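Local coordinates for protein tartrate dehydrogenase/decarboxylase (Pseudomonas putida, PDB 3FLK) that oxidises tartrate with NAD, using magnesium or manganese, and also converts meso-tartrate to D-glycerate and oxidatively decarboxylates D-malate to pyruvate, at residues A[100-105]-A[269-274]; A[111-116]-A[329-334]; A[177-182]-A[238-243]. The protein carries 1 engineered substitution. One frame throughout, in Å; residues are numbered along the deposited sequence.

Contact 1 (A[100-105]-A[269-274])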
loop_
_atom_site.group_PDB
_atom_site.type_symbol
_atom_site.label_atom_id
_atom_site.label_comp_id
_atom_site.label_asym_id
_atom_site.label_seq_id
_atom_site.Cartn_x
_atom_site.Cartn_y
_atom_site.Cartn_z
ATOM N N GLU A 100 1.811 9.692 23.665
ATOM C CA GLU A 100 1.968 10.061 25.073
ATOM C C GLU A 100 1.384 9.044 26.056
ATOM O O GLU A 100 1.824 8.972 27.204
ATOM C CB GLU A 100 1.447 11.475 25.337
ATOM C CG GLU A 100 2.399 12.544 24.814
ATOM C CD GLU A 100 1.887 13.957 24.998
ATOM O OE1 GLU A 100 1.438 14.295 26.115
ATOM O OE2 GLU A 100 1.958 14.736 24.025
ATOM N N PHE A 101 0.410 8.257 25.605
ATOM C CA PHE A 101 -0.098 7.145 26.407
ATOM C C PHE A 101 0.568 5.826 26.020
ATOM O O PHE A 101 0.130 4.752 26.441
ATOM C CB PHE A 101 -1.628 7.039 26.324
ATOM C CG PHE A 101 -2.358 8.135 27.058
ATOM C CD1 PHE A 101 -1.731 8.857 28.075
ATOM C CD2 PHE A 101 -3.681 8.431 26.749
ATOM C CE1 PHE A 101 -2.402 9.870 28.756
ATOM C CE2 PHE A 101 -4.364 9.442 27.429
ATOM C CZ PHE A 101 -3.721 10.161 28.434
ATOM N N ASP A 102 1.630 5.927 25.221
ATOM C CA ASP A 102 2.444 4.784 24.789
ATOM C C ASP A 102 1.601 3.577 24.357
ATOM O O ASP A 102 1.815 2.445 24.814
ATOM C CB ASP A 102 3.461 4.397 25.870
ATOM C CG ASP A 102 4.719 3.767 25.290
ATOM O OD1 ASP A 102 5.171 4.194 24.202
ATOM O OD2 ASP A 102 5.261 2.844 25.931
ATOM N N GLN A 103 0.644 3.843 23.473
ATOM C CA GLN A 103 -0.241 2.818 22.939
ATOM C C GLN A 103 0.426 2.172 21.725
ATOM O O GLN A 103 -0.049 2.316 20.598
ATOM C CB GLN A 103 -1.600 3.435 22.571
ATOM C CG GLN A 103 -2.351 4.031 23.765
ATOM C CD GLN A 103 -3.519 4.936 23.377
ATOM O OE1 GLN A 103 -3.696 5.297 22.211
ATOM N NE2 GLN A 103 -4.318 5.314 24.371
ATOM N N TYR A 104 1.525 1.456 21.963
ATOM C CA TYR A 104 2.412 1.026 20.873
ATOM C C TYR A 104 1.869 -0.087 19.971
ATOM O O TYR A 104 2.345 -0.260 18.846
ATOM C CB TYR A 104 3.826 0.708 21.387
ATOM C CG TYR A 104 3.930 -0.464 22.341
ATOM C CD1 TYR A 104 4.121 -1.758 21.863
ATOM C CD2 TYR A 104 3.874 -0.273 23.721
ATOM C CE1 TYR A 104 4.228 -2.840 22.734
ATOM C CE2 TYR A 104 3.987 -1.351 24.603
ATOM C CZ TYR A 104 4.160 -2.628 24.097
ATOM O OH TYR A 104 4.269 -3.704 24.949
ATOM N N VAL A 105 0.887 -0.838 20.461
ATOM C CA VAL A 105 0.270 -1.901 19.670
ATOM C C VAL A 105 -1.066 -1.436 19.099
ATOM O O VAL A 105 -1.993 -1.122 19.847
ATOM C CB VAL A 105 0.027 -3.199 20.484
ATOM C CG1 VAL A 105 -0.254 -4.350 19.542
ATOM C CG2 VAL A 105 1.213 -3.537 21.357
ATOM N N ASN A 269 -5.946 0.507 20.138
ATOM C CA ASN A 269 -4.662 1.156 20.397
ATOM C C ASN A 269 -4.260 0.864 21.836
ATOM O O ASN A 269 -4.657 1.574 22.763
ATOM C CB ASN A 269 -4.742 2.670 20.164
ATOM C CG ASN A 269 -5.064 3.032 18.724
ATOM O OD1 ASN A 269 -4.216 3.554 18.005
ATOM N ND2 ASN A 269 -6.299 2.773 18.303
ATOM N N LEU A 270 -3.476 -0.193 22.010
ATOM C CA LEU A 270 -3.221 -0.757 23.327
ATOM C C LEU A 270 -1.905 -0.321 23.947
ATOM O O LEU A 270 -0.856 -0.324 23.293
ATOM C CB LEU A 270 -3.263 -2.290 23.277
ATOM C CG LEU A 270 -4.527 -3.015 22.801
ATOM C CD1 LEU A 270 -4.319 -4.514 22.909
ATOM C CD2 LEU A 270 -5.769 -2.587 23.583
ATOM N N ASN A 271 -1.989 0.057 25.218
ATOM C CA ASN A 271 -0.841 0.104 26.108
ATOM C C ASN A 271 -0.928 -1.157 26.978
ATOM O O ASN A 271 -1.593 -1.146 28.015
ATOM C CB ASN A 271 -0.872 1.382 26.955
ATOM C CG ASN A 271 0.262 1.448 27.972
ATOM O OD1 ASN A 271 0.024 1.453 29.180
ATOM N ND2 ASN A 271 1.498 1.497 27.488
ATOM N N PRO A 272 -0.278 -2.257 26.542
ATOM C CA PRO A 272 -0.451 -3.587 27.146
ATOM C C PRO A 272 -0.069 -3.662 28.626
ATOM O O PRO A 272 -0.641 -4.464 29.368
ATOM C CB PRO A 272 0.482 -4.478 26.317
ATOM C CG PRO A 272 0.703 -3.733 25.051
ATOM C CD PRO A 272 0.690 -2.295 25.433
ATOM N N GLU A 273 0.879 -2.825 29.043
ATOM C CA GLU A 273 1.334 -2.779 30.435
ATOM C C GLU A 273 0.312 -2.093 31.342
ATOM O O GLU A 273 0.419 -2.157 32.569
ATOM C CB GLU A 273 2.690 -2.071 30.538
ATOM C CG GLU A 273 3.846 -2.798 29.846
ATOM C CD GLU A 273 3.835 -2.640 28.329
ATOM O OE1 GLU A 273 3.296 -1.626 27.830
ATOM O OE2 GLU A 273 4.369 -3.532 27.633
ATOM N N ARG A 274 -0.671 -1.439 30.721
ATOM C CA ARG A 274 -1.766 -0.758 31.416
ATOM C C ARG A 274 -1.284 0.358 32.349
ATOM O O ARG A 274 -1.847 0.575 33.424
ATOM C CB ARG A 274 -2.667 -1.764 32.148
ATOM C CG ARG A 274 -3.333 -2.764 31.218
ATOM C CD ARG A 274 -3.933 -3.928 31.978
ATOM N NE ARG A 274 -4.350 -5.001 31.079
ATOM C CZ ARG A 274 -5.573 -5.131 30.569
ATOM N NH1 ARG A 274 -6.527 -4.255 30.866
ATOM N NH2 ARG A 274 -5.845 -6.148 29.763
HETATM O O HOH W 1 3.958 2.144 29.051
#

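Contact 2 (A[111-116]-A[329-334]). With SO4 (sulfate ion), chain J.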
loop_
_atom_site.group_PDB
_atom_site.type_symbol
_atom_site.label_atom_id
_atom_site.label_comp_id
_atom_site.label_asym_id
_atom_site.label_seq_id
_atom_site.Cartn_x
_atom_site.Cartn_y
_atom_site.Cartn_z
ATOM N N ARG A 111 -11.807 -9.521 8.669
ATOM C CA ARG A 111 -12.668 -10.699 8.590
ATOM C C ARG A 111 -13.787 -10.543 7.565
ATOM O O ARG A 111 -14.452 -9.508 7.511
ATOM C CB ARG A 111 -13.270 -10.994 9.967
ATOM C CG ARG A 111 -13.973 -12.347 10.102
ATOM C CD ARG A 111 -14.259 -12.649 11.566
ATOM N NE ARG A 111 -13.062 -12.456 12.384
ATOM C CZ ARG A 111 -13.062 -12.066 13.655
ATOM N NH1 ARG A 111 -14.200 -11.817 14.285
ATOM N NH2 ARG A 111 -11.911 -11.913 14.295
ATOM N N LEU A 112 -13.982 -11.581 6.755
ATOM C CA LEU A 112 -15.139 -11.661 5.868
ATOM C C LEU A 112 -16.260 -12.427 6.567
ATOM O O LEU A 112 -16.103 -13.605 6.905
ATOM C CB LEU A 112 -14.763 -12.330 4.540
ATOM C CG LEU A 112 -15.855 -12.697 3.525
ATOM C CD1 LEU A 112 -16.516 -11.464 2.908
ATOM C CD2 LEU A 112 -15.271 -13.585 2.441
ATOM N N PHE A 113 -17.378 -11.742 6.796
ATOM C CA PHE A 113 -18.549 -12.343 7.434
ATOM C C PHE A 113 -19.486 -12.967 6.397
ATOM O O PHE A 113 -19.532 -12.507 5.253
ATOM C CB PHE A 113 -19.312 -11.294 8.253
ATOM C CG PHE A 113 -18.566 -10.794 9.459
ATOM C CD1 PHE A 113 -18.602 -11.499 10.658
ATOM C CD2 PHE A 113 -17.840 -9.610 9.402
ATOM C CE1 PHE A 113 -17.916 -11.035 11.783
ATOM C CE2 PHE A 113 -17.150 -9.138 10.521
ATOM C CZ PHE A 113 -17.191 -9.852 11.713
ATOM N N PRO A 114 -20.220 -14.030 6.782
ATOM C CA PRO A 114 -21.275 -14.567 5.916
ATOM C C PRO A 114 -22.336 -13.515 5.605
ATOM O O PRO A 114 -22.761 -12.781 6.501
ATOM C CB PRO A 114 -21.878 -15.699 6.755
ATOM C CG PRO A 114 -20.802 -16.084 7.703
ATOM C CD PRO A 114 -20.083 -14.812 8.025
ATOM N N GLY A 115 -22.740 -13.435 4.338
ATOM C CA GLY A 115 -23.758 -12.479 3.904
ATOM C C GLY A 115 -23.215 -11.172 3.354
ATOM O O GLY A 115 -23.984 -10.319 2.906
ATOM N N VAL A 116 -21.895 -11.005 3.398
ATOM C CA VAL A 116 -21.238 -9.829 2.824
ATOM C C VAL A 116 -20.904 -10.105 1.357
ATOM O O VAL A 116 -20.377 -11.171 1.035
ATOM C CB VAL A 116 -19.927 -9.461 3.580
ATOM C CG1 VAL A 116 -19.350 -8.143 3.072
ATOM C CG2 VAL A 116 -20.164 -9.371 5.073
ATOM N N ALA A 329 -24.140 -10.614 17.715
ATOM C CA ALA A 329 -25.157 -9.672 17.244
ATOM C C ALA A 329 -24.767 -9.024 15.911
ATOM O O ALA A 329 -25.602 -8.886 15.018
ATOM C CB ALA A 329 -25.427 -8.608 18.304
ATOM N N ILE A 330 -23.498 -8.635 15.789
ATOM C CA ILE A 330 -22.960 -8.078 14.545
ATOM C C ILE A 330 -23.087 -9.084 13.392
ATOM O O ILE A 330 -23.586 -8.735 12.321
ATOM C CB ILE A 330 -21.485 -7.596 14.717
ATOM C CG1 ILE A 330 -21.441 -6.304 15.540
ATOM C CG2 ILE A 330 -20.819 -7.372 13.358
ATOM C CD1 ILE A 330 -20.083 -5.991 16.162
ATOM N N GLU A 331 -22.655 -10.324 13.632
ATOM C CA GLU A 331 -22.742 -11.409 12.644
ATOM C C GLU A 331 -24.170 -11.630 12.143
ATOM O O GLU A 331 -24.397 -11.753 10.939
ATOM C CB GLU A 331 -22.210 -12.723 13.232
ATOM C CG GLU A 331 -20.695 -12.803 13.384
ATOM C CD GLU A 331 -20.249 -13.890 14.361
ATOM O OE1 GLU A 331 -21.024 -14.842 14.615
ATOM O OE2 GLU A 331 -19.117 -13.788 14.883
ATOM N N ARG A 332 -25.120 -11.676 13.075
ATOM C CA ARG A 332 -26.528 -11.939 12.751
ATOM C C ARG A 332 -27.150 -10.838 11.895
ATOM O O ARG A 332 -27.847 -11.117 10.918
ATOM C CB ARG A 332 -27.342 -12.153 14.032
ATOM C CG ARG A 332 -27.077 -13.492 14.709
ATOM C CD ARG A 332 -27.711 -13.557 16.086
ATOM N NE ARG A 332 -27.559 -14.878 16.696
ATOM C CZ ARG A 332 -28.523 -15.793 16.763
ATOM N NH1 ARG A 332 -29.729 -15.542 16.264
ATOM N NH2 ARG A 332 -28.283 -16.963 17.337
ATOM N N VAL A 333 -26.879 -9.591 12.265
ATOM C CA VAL A 333 -27.383 -8.421 11.551
ATOM C C VAL A 333 -26.855 -8.366 10.108
ATOM O O VAL A 333 -27.609 -8.070 9.173
ATOM C CB VAL A 333 -27.076 -7.128 12.356
ATOM C CG1 VAL A 333 -26.952 -5.914 11.462
ATOM C CG2 VAL A 333 -28.141 -6.911 13.430
ATOM N N ILE A 334 -25.570 -8.678 9.935
ATOM C CA ILE A 334 -24.956 -8.771 8.606
ATOM C C ILE A 334 -25.605 -9.886 7.771
ATOM O O ILE A 334 -25.942 -9.677 6.601
ATOM C CB ILE A 334 -23.416 -8.970 8.694
ATOM C CG1 ILE A 334 -22.739 -7.687 9.193
ATOM C CG2 ILE A 334 -22.844 -9.388 7.344
ATOM C CD1 ILE A 334 -21.258 -7.846 9.553
HETATM S S SO4 J . -12.713 -10.496 17.703
HETATM O O1 SO4 J . -11.662 -10.167 16.744
HETATM O O2 SO4 J . -12.134 -11.216 18.834
HETATM O O3 SO4 J . -13.347 -9.274 18.187
HETATM O O4 SO4 J . -13.708 -11.346 17.051
HETATM O O HOH W 2 -16.570 -13.405 13.927
HETATM O O HOH W 3 -22.501 -12.799 9.187
HETATM O O HOH W 4 -24.761 -8.002 4.236
#

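Contact 3 (A[177-182]-A[238-243])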
loop_
_atom_site.group_PDB
_atom_site.type_symbol
_atom_site.label_atom_id
_atom_site.label_comp_id
_atom_site.label_asym_id
_atom_site.label_seq_id
_atom_site.Cartn_x
_atom_site.Cartn_y
_atom_site.Cartn_z
ATOM N N ASP A 177 3.977 -13.352 20.131
ATOM C CA ASP A 177 3.190 -13.838 21.270
ATOM C C ASP A 177 1.746 -14.140 20.858
ATOM O O ASP A 177 1.180 -15.157 21.264
ATOM C CB ASP A 177 3.199 -12.826 22.422
ATOM C CG ASP A 177 4.489 -12.857 23.232
ATOM O OD1 ASP A 177 5.266 -13.826 23.111
ATOM O OD2 ASP A 177 4.726 -11.904 24.003
ATOM N N LEU A 178 1.167 -13.253 20.046
ATOM C CA LEU A 178 -0.196 -13.414 19.539
ATOM C C LEU A 178 -0.312 -14.641 18.635
ATOM O O LEU A 178 -1.225 -15.453 18.799
ATOM C CB LEU A 178 -0.650 -12.146 18.800
ATOM C CG LEU A 178 -2.117 -12.005 18.366
ATOM C CD1 LEU A 178 -3.060 -11.954 19.557
ATOM C CD2 LEU A 178 -2.287 -10.757 17.509
ATOM N N ALA A 179 0.628 -14.775 17.700
ATOM C CA ALA A 179 0.689 -15.922 16.800
ATOM C C ALA A 179 0.796 -17.249 17.558
ATOM O O ALA A 179 0.171 -18.234 17.173
ATOM C CB ALA A 179 1.845 -15.776 15.831
ATOM N N GLU A 180 1.584 -17.255 18.631
ATOM C CA GLU A 180 1.765 -18.438 19.477
ATOM C C GLU A 180 0.435 -18.919 20.076
ATOM O O GLU A 180 0.190 -20.123 20.167
ATOM C CB GLU A 180 2.796 -18.148 20.579
ATOM C CG GLU A 180 3.121 -19.324 21.514
ATOM C CD GLU A 180 3.876 -20.454 20.829
ATOM O OE1 GLU A 180 4.790 -20.167 20.029
ATOM O OE2 GLU A 180 3.563 -21.635 21.103
ATOM N N LYS A 181 -0.416 -17.969 20.463
ATOM C CA LYS A 181 -1.728 -18.265 21.045
ATOM C C LYS A 181 -2.747 -18.749 20.012
ATOM O O LYS A 181 -3.742 -19.390 20.364
ATOM C CB LYS A 181 -2.297 -17.028 21.741
ATOM C CG LYS A 181 -1.590 -16.601 23.008
ATOM C CD LYS A 181 -2.520 -15.736 23.849
ATOM C CE LYS A 181 -1.766 -14.856 24.827
ATOM N NZ LYS A 181 -1.278 -13.603 24.178
ATOM N N ARG A 182 -2.507 -18.425 18.745
ATOM C CA ARG A 182 -3.454 -18.732 17.673
ATOM C C ARG A 182 -3.236 -20.126 17.089
ATOM O O ARG A 182 -2.181 -20.730 17.293
ATOM C CB ARG A 182 -3.405 -17.652 16.586
ATOM C CG ARG A 182 -4.012 -16.323 17.036
ATOM C CD ARG A 182 -3.747 -15.191 16.048
ATOM N NE ARG A 182 -4.539 -15.307 14.823
ATOM C CZ ARG A 182 -5.756 -14.791 14.653
ATOM N NH1 ARG A 182 -6.349 -14.116 15.632
ATOM N NH2 ARG A 182 -6.384 -14.953 13.496
ATOM N N PHE A 238 -2.679 -15.585 5.211
ATOM C CA PHE A 238 -2.331 -14.706 6.326
ATOM C C PHE A 238 -3.083 -15.019 7.611
ATOM O O PHE A 238 -4.257 -15.400 7.582
ATOM C CB PHE A 238 -2.507 -13.236 5.920
ATOM C CG PHE A 238 -1.762 -12.875 4.668
ATOM C CD1 PHE A 238 -0.376 -12.739 4.683
ATOM C CD2 PHE A 238 -2.440 -12.706 3.466
ATOM C CE1 PHE A 238 0.321 -12.428 3.525
ATOM C CE2 PHE A 238 -1.753 -12.390 2.297
ATOM C CZ PHE A 238 -0.368 -12.252 2.329
ATOM N N ASP A 239 -2.385 -14.866 8.734
ATOM C CA ASP A 239 -2.996 -14.979 10.055
ATOM C C ASP A 239 -2.633 -13.787 10.934
ATOM O O ASP A 239 -3.513 -13.043 11.367
ATOM C CB ASP A 239 -2.604 -16.287 10.744
ATOM C CG ASP A 239 -3.483 -16.591 11.946
ATOM O OD1 ASP A 239 -4.706 -16.780 11.762
ATOM O OD2 ASP A 239 -2.957 -16.631 13.076
ATOM N N VAL A 240 -1.342 -13.623 11.217
ATOM C CA VAL A 240 -0.849 -12.437 11.920
ATOM C C VAL A 240 0.082 -11.679 10.979
ATOM O O VAL A 240 1.059 -12.242 10.478
ATOM C CB VAL A 240 -0.112 -12.795 13.238
ATOM C CG1 VAL A 240 0.485 -11.550 13.892
ATOM C CG2 VAL A 240 -1.051 -13.497 14.210
ATOM N N VAL A 241 -0.242 -10.415 10.723
ATOM C CA VAL A 241 0.584 -9.556 9.877
ATOM C C VAL A 241 1.139 -8.409 10.718
ATOM O O VAL A 241 0.384 -7.586 11.241
ATOM C CB VAL A 241 -0.196 -9.014 8.645
ATOM C CG1 VAL A 241 0.724 -8.213 7.727
ATOM C CG2 VAL A 241 -0.844 -10.157 7.866
ATOM N N VAL A 242 2.461 -8.376 10.863
ATOM C CA VAL A 242 3.129 -7.340 11.644
ATOM C C VAL A 242 3.788 -6.323 10.707
ATOM O O VAL A 242 4.407 -6.693 9.704
ATOM C CB VAL A 242 4.126 -7.942 12.691
ATOM C CG1 VAL A 242 5.288 -8.682 12.016
ATOM C CG2 VAL A 242 4.631 -6.869 13.662
ATOM N N ALA A 243 3.629 -5.043 11.029
ATOM C CA ALA A 243 4.037 -3.968 10.127
ATOM C C ALA A 243 4.376 -2.680 10.866
ATOM O O ALA A 243 3.949 -2.471 12.004
ATOM C CB ALA A 243 2.940 -3.711 9.086
#

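Contact 1 (A[100-105]-A[269-274])
Asn-269 lies against the amide of Gln-103, with its CB 3.5 Å from Gln-103 OE1, a buried oxygen with no polar partner; the NE2 of that amide is hydrogen-bonded to Pro-277 O. Asn-269 turns its own OD1 to Asn-136 and Arg-98, the latter part of the oxalate pocket. At Leu-270 the backbones pair: Leu-270 N gives a nearly straight bond to Val-105 O (2.8 Å), and the return bond from Val-105 N is weak. Asn-271 has CG anti to the backbone N (chi1 176°), which sets its amide beside the 101-102 backbone. ND2 reaches Asp-102 O at 2.9 Å from above the carbonyl plane and also gives a hydrogen to a water, while OD1 takes Asn-275 N and Phe-276 N. Pro-272 offers a rigid apolar ring, CD resting 3.5 Å from Tyr-104 CE2 and CG touching Val-105 CG2. Glu-273, bent at chi2 (77°), brings its carboxylate almost into the plane of the Tyr-104 ring, where OE2 accepts the phenol OH through its syn lone pair at 2.7 Å. A phenylalanine in place of Tyr-104 would probably leave this oxygen without its phenol mate and the carboxylate freer to swing. Asp-102, at positive phi, closes helix 94-100 as the C-prime residue of a Schellman motif, and Tyr-104 and Val-105, both opposite Leu-270, form a classic beta bulge starting an antiparallel strand pair.

Contact 2 (A[111-116]-A[329-334])
Phe-113 and Ile-334 cross at about a right angle, the tip of the isoleucine meeting the ring obliquely with CD1 3.8 Å from Phe-113 CD2. CG1 of Ile-334 stands anti to its carbonyl carbon (chi1 -70°), which leaves the other branch to serve a second neighbour: CG2 lies 3.5 Å from Val-116 CG2 and equally near Pro-114 O. An isoleucine suits this place because its long branch reaches the Phe-113 ring while its short branch packs on Val-116. Glu-331 also runs across Phe-113 at roughly a right angle, but it touches with its aliphatic part, CG being 3.7 Å from Phe-113 CE1, so the carboxylate is carried past the ring. There a water takes a hydrogen from Arg-111 NH1 and gives one to Glu-331 OE2 (2.7 Å), joining opposite charges that do not meet directly. The edge of the same guanidinium holds a sulfate ion, probably from the crystallisation liquor, with NH1 donating to its O4 at 2.8 Å and NH2 to its O1. Two more waters link Pro-114 O to Glu-331 O and Gly-115 O to Ile-334 O. Gly-115 occupies the third position of a type II turn, where a CB would jam against the carbonyl oxygen of Pro-114. The turn follows strand 105-111 and rests on helix 317-336, while Trp-303 of helix 299-313 meets the Phe-113 ring and Ile-299 of that helix touches Ile-334.

Contact 3 (A[177-182]-A[238-243])
Arg-182 turns at chi3 (73°), swinging NE toward Asp-239, whose CG stands anti to its backbone N (chi1 -166°), and the two side chains meet tip to tip. The contact packs the end of helix 165-181 on strand 240-243, an alpha/beta arrangement in which a helix covers the parallel part of the mixed sheet, where strand 240-243 lies between strands 129-135 and 186-191. Val-240 supplies the apolar part. Its CG2 lies 4.0 Å from Ala-179 CB and also touches Arg-182 CD, with Leu-178 CD2 somewhat farther off. Small Ala-179 lets the helix backbone come near the strand, its CA being as close to this methyl as its CB. Leu-178 also covers Val-131 and Val-133 of strand 129-135, so the helix spans neighbouring strands. Arginine suits the position following the helix because its CD methylene can rest against Val-240 CG2 while the charged group goes on to the acid just before the strand. It grips the carboxylate side-on, each oxygen taking one N-H from the plane of the guanidinium. The two planes are 44° apart, and both donors meet their oxygens from above the carboxylate plane: Arg-182 NE at 2.7 Å from Asp-239 OD2 and Arg-182 NH2 at 3.0 Å from Asp-239 OD1.

Contacts 1 and 3 are buried and reach the same mixed sheet, while contact 2 is only partly buried. Contact 1 and contact 2 flank strand 105-111, the one leading into it and the other following from it, with centres about 29 Å apart. Helix 165-181 carries the first segment of contact 3 and also covers contact 1, through Arg-170, Ile-171 and Tyr-174. Chemistry follows place: contact 1, close to the oxalate pocket, joins backbone, amide, phenol and carboxylate groups by direct hydrogen bonds; contact 2 combines apolar packing with water bridges; contact 3 sets one charged pair beside a valine. Along the chain, contact 3 is nested inside the loops closed by both others.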